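Local coordinates for transcriptional regulator (Vibrio vulnificus, PDB 4IVN), which probably represses transcription of the nan operon for sialic acid catabolism, and binds the pathway sugar N-acetylmannosamine 6-phosphate in its SIS domain, at residues A137-I140 against V141-L145; G185-K188 against E189-H192. One frame throughout, in Å; residues are numbered along the deposited sequence.

In the fold
Both contacts are local ones at the N-terminal ends of helices that follow strands of the parallel sheet in the SIS domain, and both bring a hydroxyl to the bound sugar phosphate: Ser-138 in contact 1, Thr-187 in contact 2. Their centres lie about 15 Å apart, and they do not touch. Contact 1, residues 137-145 of helix 137-151, is almost wholly buried, between the sheet, helix 237-257 and the second subunit, and its charged group is paired within the chain. Contact 2, residues 185-192, runs from the loop after strand 176-181 into helix 188-199; it is partly buried, and its charged side chains meet through water. The second subunit reaches both.

Contact 1: A137-I140 against V141-L145; sequences ASSI and VGRYL
Ser-139 and Arg-143 meet one turn apart on helix 137-151, where the stem of the arginine packs on the serine carbonyl and the polar ends of both side chains go to Glu-160. The peptide N of Arg-143 donates to Ser-139 O at 2.8 Å, and the arginine CG lies against the same carbonyl, 3.2 Å from Ser-139 O. Chi1 (-75°) sets CG there, beside the backbone N; the bend at chi2 then carries CD away, and the rest of the chain runs extended. Ser-139 OG is anti to its own N, near the arginine's aliphatic stem, with 4.1 Å between Ser-139 OG and Arg-143 CG.

The tight part of the contact is the backbone core. Gly-142 N donates to Ser-138 O almost straight (173°), and Tyr-144 N to Ile-140 O at 3.0 Å, with a less straight N-H...O angle (152°). Tyr-144 CB also lies 3.7 Å from Ile-140 O, while the ring leads away to helix 237-257 and to the second subunit, where its OH is bonded to Gly-235 O. Val-141 turns instead to Val-181 of strand 176-181. This is the helix of a beta-alpha-beta unit between strands 129-133 and 156-159, and Ile-140 packs on Ile-140 of the second subunit.

Looser by contrast is the outer arginine, beyond CG, where the partly exposed chain has left the Ser-139 carbonyl and also packs on Ile-140 of the second subunit. At the start of the helix, Ala-137 N and Ser-138 OG bond to the bound sugar phosphate.

Glu-160 joins the two polar ends: its OE2 is hydrogen-bonded to Ser-139 OG and forms a salt bridge with Arg-143 NE. Two partners on one carboxylate oxygen probably favour its ionised form and tie the serine and arginine side chains to a common anion.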
ATOM      1  N   ALA A 137       2.593   9.497  -0.653  1.00 27.12           N
ATOM      2  CA  ALA A 137       2.712   8.046  -0.583  1.00 28.11           C
ATOM      3  C   ALA A 137       2.353   7.505   0.792  1.00 27.59           C
ATOM      4  O   ALA A 137       1.979   6.321   0.923  1.00 28.79           O
ATOM      5  CB  ALA A 137       4.102   7.571  -0.916  1.00 24.83           C
ATOM      6  N   SER A 138       2.515   8.327   1.814  1.00 25.42           N
ATOM      7  CA  SER A 138       2.113   7.868   3.185  1.00 25.69           C
ATOM      8  C   SER A 138       0.611   7.706   3.303  1.00 27.30           C
ATOM      9  O   SER A 138       0.157   7.008   4.210  1.00 28.54           O
ATOM     10  CB  SER A 138       2.645   8.836   4.285  1.00 23.38           C
ATOM     11  OG  SER A 138       4.049   8.451   4.523  1.00 27.41           O
ATOM     12  N   SER A 139      -0.164   8.412   2.458  1.00 28.06           N
ATOM     13  CA  SER A 139      -1.654   8.095   2.370  1.00 27.74           C
ATOM     14  C   SER A 139      -1.902   6.561   2.196  1.00 30.32           C
ATOM     15  O   SER A 139      -2.830   5.999   2.781  1.00 26.07           O
ATOM     16  CB  SER A 139      -2.278   8.783   1.142  1.00 31.68           C
ATOM     17  OG  SER A 139      -3.641   8.431   0.978  1.00 35.53           O
ATOM     18  N   ILE A 140      -1.085   5.918   1.382  1.00 28.39           N
ATOM     19  CA  ILE A 140      -1.273   4.457   1.023  1.00 32.68           C
ATOM     20  C   ILE A 140      -1.105   3.632   2.283  1.00 30.47           C
ATOM     21  O   ILE A 140      -1.903   2.708   2.550  1.00 26.83           O
ATOM     22  CB  ILE A 140      -0.215   4.018  -0.060  1.00 30.71           C
ATOM     23  CG1 ILE A 140      -0.626   4.502  -1.474  1.00 30.06           C
ATOM     24  CG2 ILE A 140       0.009   2.498  -0.115  1.00 36.56           C
ATOM     25  CD1 ILE A 140      -0.844   5.994  -1.652  1.00 31.87           C
ATOM     26  N   VAL A 141      -0.087   3.990   3.080  1.00 28.15           N
ATOM     27  CA  VAL A 141       0.172   3.264   4.343  1.00 27.28           C
ATOM     28  C   VAL A 141      -0.915   3.476   5.410  1.00 26.91           C
ATOM     29  O   VAL A 141      -1.353   2.465   6.020  1.00 26.46           O
ATOM     30  CB  VAL A 141       1.611   3.572   4.925  1.00 28.79           C
ATOM     31  CG1 VAL A 141       1.846   2.829   6.264  1.00 30.12           C
ATOM     32  CG2 VAL A 141       2.626   3.186   3.845  1.00 27.71           C
ATOM     33  N   GLY A 142      -1.328   4.741   5.598  1.00 27.16           N
ATOM     34  CA  GLY A 142      -2.382   5.111   6.528  1.00 27.43           C
ATOM     35  C   GLY A 142      -3.738   4.468   6.118  1.00 31.29           C
ATOM     36  O   GLY A 142      -4.464   3.958   6.945  1.00 27.91           O
ATOM     37  N   ARG A 143      -4.049   4.424   4.814  1.00 26.29           N
ATOM     38  CA  ARG A 143      -5.230   3.704   4.342  1.00 27.35           C
ATOM     39  C   ARG A 143      -5.140   2.231   4.643  1.00 25.76           C
ATOM     40  O   ARG A 143      -6.143   1.620   4.960  1.00 30.35           O
ATOM     41  CB  ARG A 143      -5.381   3.875   2.807  1.00 29.70           C
ATOM     42  CG  ARG A 143      -5.906   5.250   2.327  1.00 33.21           C
ATOM     43  CD  ARG A 143      -7.242   5.731   2.985  1.00 43.54           C
ATOM     44  NE  ARG A 143      -7.615   7.171   2.699  1.00 46.52           N
ATOM     45  CZ  ARG A 143      -8.769   7.788   3.027  1.00 42.15           C
ATOM     46  NH1 ARG A 143      -9.709   7.146   3.736  1.00 39.65           N
ATOM     47  NH2 ARG A 143      -8.995   9.069   2.624  1.00 52.62           N
ATOM     48  N   TYR A 144      -3.987   1.632   4.455  1.00 25.18           N
ATOM     49  CA  TYR A 144      -3.917   0.192   4.790  1.00 26.37           C
ATOM     50  C   TYR A 144      -4.159  -0.034   6.273  1.00 28.45           C
ATOM     51  O   TYR A 144      -4.805  -0.987   6.662  1.00 26.48           O
ATOM     52  CB  TYR A 144      -2.577  -0.428   4.360  1.00 24.48           C
ATOM     53  CG  TYR A 144      -2.572  -1.956   4.475  1.00 26.69           C
ATOM     54  CD1 TYR A 144      -3.559  -2.777   3.783  1.00 27.05           C
ATOM     55  CD2 TYR A 144      -1.542  -2.602   5.187  1.00 30.26           C
ATOM     56  CE1 TYR A 144      -3.506  -4.177   3.876  1.00 31.03           C
ATOM     57  CE2 TYR A 144      -1.502  -3.984   5.253  1.00 31.11           C
ATOM     58  CZ  TYR A 144      -2.487  -4.745   4.596  1.00 29.62           C
ATOM     59  OH  TYR A 144      -2.408  -6.103   4.742  1.00 30.64           O
ATOM     60  N   LEU A 145      -3.603   0.836   7.106  1.00 28.11           N
ATOM     61  CA  LEU A 145      -3.871   0.730   8.559  1.00 24.42           C
ATOM     62  C   LEU A 145      -5.374   0.868   8.923  1.00 25.57           C
ATOM     63  O   LEU A 145      -5.905   0.019   9.700  1.00 27.08           O
ATOM     64  CB  LEU A 145      -3.051   1.846   9.271  1.00 23.01           C
ATOM     65  CG  LEU A 145      -3.196   1.910  10.827  1.00 23.44           C
ATOM     66  CD1 LEU A 145      -2.863   0.523  11.478  1.00 27.23           C
ATOM     67  CD2 LEU A 145      -2.163   2.986  11.258  1.00 26.07           C
TER

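Contact 2: G185-K188 against E189-H192; sequences GSTK and EVIH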
ATOM      1  N   GLY A 185       8.888  12.127   8.955  1.00 34.61           N
ATOM      2  CA  GLY A 185       8.417  12.921  10.100  1.00 29.59           C
ATOM      3  C   GLY A 185       8.682  14.401   9.946  1.00 32.76           C
ATOM      4  O   GLY A 185       8.869  15.083  10.962  1.00 33.48           O
ATOM      5  N   SER A 186       8.684  14.922   8.703  1.00 36.20           N
ATOM      6  CA  SER A 186       9.033  16.336   8.473  1.00 32.53           C
ATOM      7  C   SER A 186       8.000  17.033   7.603  1.00 34.48           C
ATOM      8  O   SER A 186       8.256  18.134   7.151  1.00 34.41           O
ATOM      9  CB  SER A 186      10.457  16.490   7.886  1.00 32.76           C
ATOM     10  OG  SER A 186      11.496  15.754   8.662  1.00 32.91           O
ATOM     11  N   THR A 187       6.848  16.415   7.374  1.00 29.66           N
ATOM     12  CA  THR A 187       5.804  17.027   6.534  1.00 32.19           C
ATOM     13  C   THR A 187       4.947  17.992   7.342  1.00 32.59           C
ATOM     14  O   THR A 187       4.340  17.641   8.319  1.00 30.54           O
ATOM     15  CB  THR A 187       4.920  15.944   5.885  1.00 35.12           C
ATOM     16  OG1 THR A 187       5.774  15.139   5.048  1.00 41.03           O
ATOM     17  CG2 THR A 187       3.873  16.608   4.983  1.00 34.33           C
ATOM     18  N   LYS A 188       4.895  19.243   6.922  1.00 33.54           N
ATOM     19  CA  LYS A 188       4.445  20.280   7.798  1.00 33.60           C
ATOM     20  C   LYS A 188       2.999  20.092   8.358  1.00 35.82           C
ATOM     21  O   LYS A 188       2.779  20.194   9.594  1.00 30.97           O
ATOM     22  CB  LYS A 188       4.585  21.579   7.027  1.00 34.71           C
ATOM     23  CG  LYS A 188       4.724  22.841   7.846  1.00 48.11           C
ATOM     24  CD  LYS A 188       3.378  23.479   7.852  1.00 48.16           C
ATOM     25  CE  LYS A 188       3.455  24.996   7.734  1.00 48.58           C
ATOM     26  NZ  LYS A 188       2.077  25.444   8.182  1.00 47.47           N
ATOM     27  N   GLU A 189       2.026  19.873   7.468  1.00 28.18           N
ATOM     28  CA  GLU A 189       0.646  19.793   7.918  1.00 34.41           C
ATOM     29  C   GLU A 189       0.385  18.453   8.647  1.00 30.86           C
ATOM     30  O   GLU A 189      -0.452  18.346   9.572  1.00 29.73           O
ATOM     31  CB  GLU A 189      -0.383  20.116   6.780  1.00 29.82           C
ATOM     32  CG  GLU A 189      -0.230  21.580   6.385  1.00 31.20           C
ATOM     33  CD  GLU A 189      -1.340  22.153   5.508  1.00 34.59           C
ATOM     34  OE1 GLU A 189      -1.283  23.323   5.096  1.00 33.24           O
ATOM     35  OE2 GLU A 189      -2.310  21.456   5.203  1.00 38.15           O
ATOM     36  N   VAL A 190       1.177  17.442   8.328  1.00 29.85           N
ATOM     37  CA  VAL A 190       1.010  16.178   9.072  1.00 28.96           C
ATOM     38  C   VAL A 190       1.469  16.389  10.510  1.00 33.83           C
ATOM     39  O   VAL A 190       0.747  15.974  11.434  1.00 33.48           O
ATOM     40  CB  VAL A 190       1.802  15.039   8.410  1.00 28.08           C
ATOM     41  CG1 VAL A 190       1.829  13.794   9.278  1.00 27.77           C
ATOM     42  CG2 VAL A 190       1.061  14.703   7.096  1.00 27.25           C
ATOM     43  N   ILE A 191       2.686  16.924  10.710  1.00 32.29           N
ATOM     44  CA  ILE A 191       3.244  17.249  12.074  1.00 31.82           C
ATOM     45  C   ILE A 191       2.315  18.106  12.871  1.00 34.76           C
ATOM     46  O   ILE A 191       2.170  17.917  14.071  1.00 36.34           O
ATOM     47  CB  ILE A 191       4.509  18.144  11.936  1.00 34.40           C
ATOM     48  CG1 ILE A 191       5.676  17.343  11.405  1.00 40.95           C
ATOM     49  CG2 ILE A 191       4.916  18.831  13.256  1.00 44.86           C
ATOM     50  CD1 ILE A 191       6.833  18.374  11.229  1.00 40.26           C
ATOM     51  N   HIS A 192       1.692  19.094  12.193  1.00 30.94           N
ATOM     52  CA  HIS A 192       0.867  20.054  12.884  1.00 31.80           C
ATOM     53  C   HIS A 192      -0.369  19.357  13.464  1.00 31.70           C
ATOM     54  O   HIS A 192      -0.733  19.542  14.645  1.00 27.87           O
ATOM     55  CB  HIS A 192       0.493  21.189  11.937  1.00 30.59           C
ATOM     56  CG  HIS A 192      -0.466  22.162  12.558  1.00 30.95           C
ATOM     57  ND1 HIS A 192      -0.101  23.013  13.599  1.00 29.94           N
ATOM     58  CD2 HIS A 192      -1.827  22.412  12.295  1.00 29.67           C
ATOM     59  CE1 HIS A 192      -1.166  23.722  13.974  1.00 28.35           C
ATOM     60  NE2 HIS A 192      -2.222  23.353  13.161  1.00 30.25           N
TER
HETATM   61  O   HOH W   1       0.810  24.913   5.765  1.00 33.01           O
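Lys-188 lies along the start of helix 188-199, and its ammonium group reaches the Glu-189 carboxylate through a water. This water accepts from Lys-188 NZ at 2.8 Å and donates to Glu-189 OE1 at 2.7 Å, bridging charges whose atoms, NZ and OE1, stand 5.0 Å apart. The bend at chi2 brings the lysine CD to 4.3 Å from Glu-189 CG, and a further bend at chi3 directs the chain beyond it; the glutamate runs extended beyond CG and gives its other oxygen, OE2, to Thr-162. Ile-191 comes back over the loop: CG1, beside the backbone N (chi1 -72°), reaches 3.4 Å from Thr-187 O, and CD1 rests against Gly-185 O and the carbonyl carbon of Ser-186. Here in the SIS domain the chain passes from the loop after strand 176-181 into the helix, with Thr-187 at the N-cap position of helix 188-199. Its side chain makes no capping bond; OG1 is bonded to the bound sugar phosphate. The backbone closes the first turn, as Ile-191 N donates to Thr-187 O with an N-H...O angle of 176°, nearly in line with the carbonyl bond. Beside it, Thr-187 CG2 meets Val-190 CG2 at 4.0 Å, and Met-276 of the second subunit packs on both Thr-187 and Lys-188.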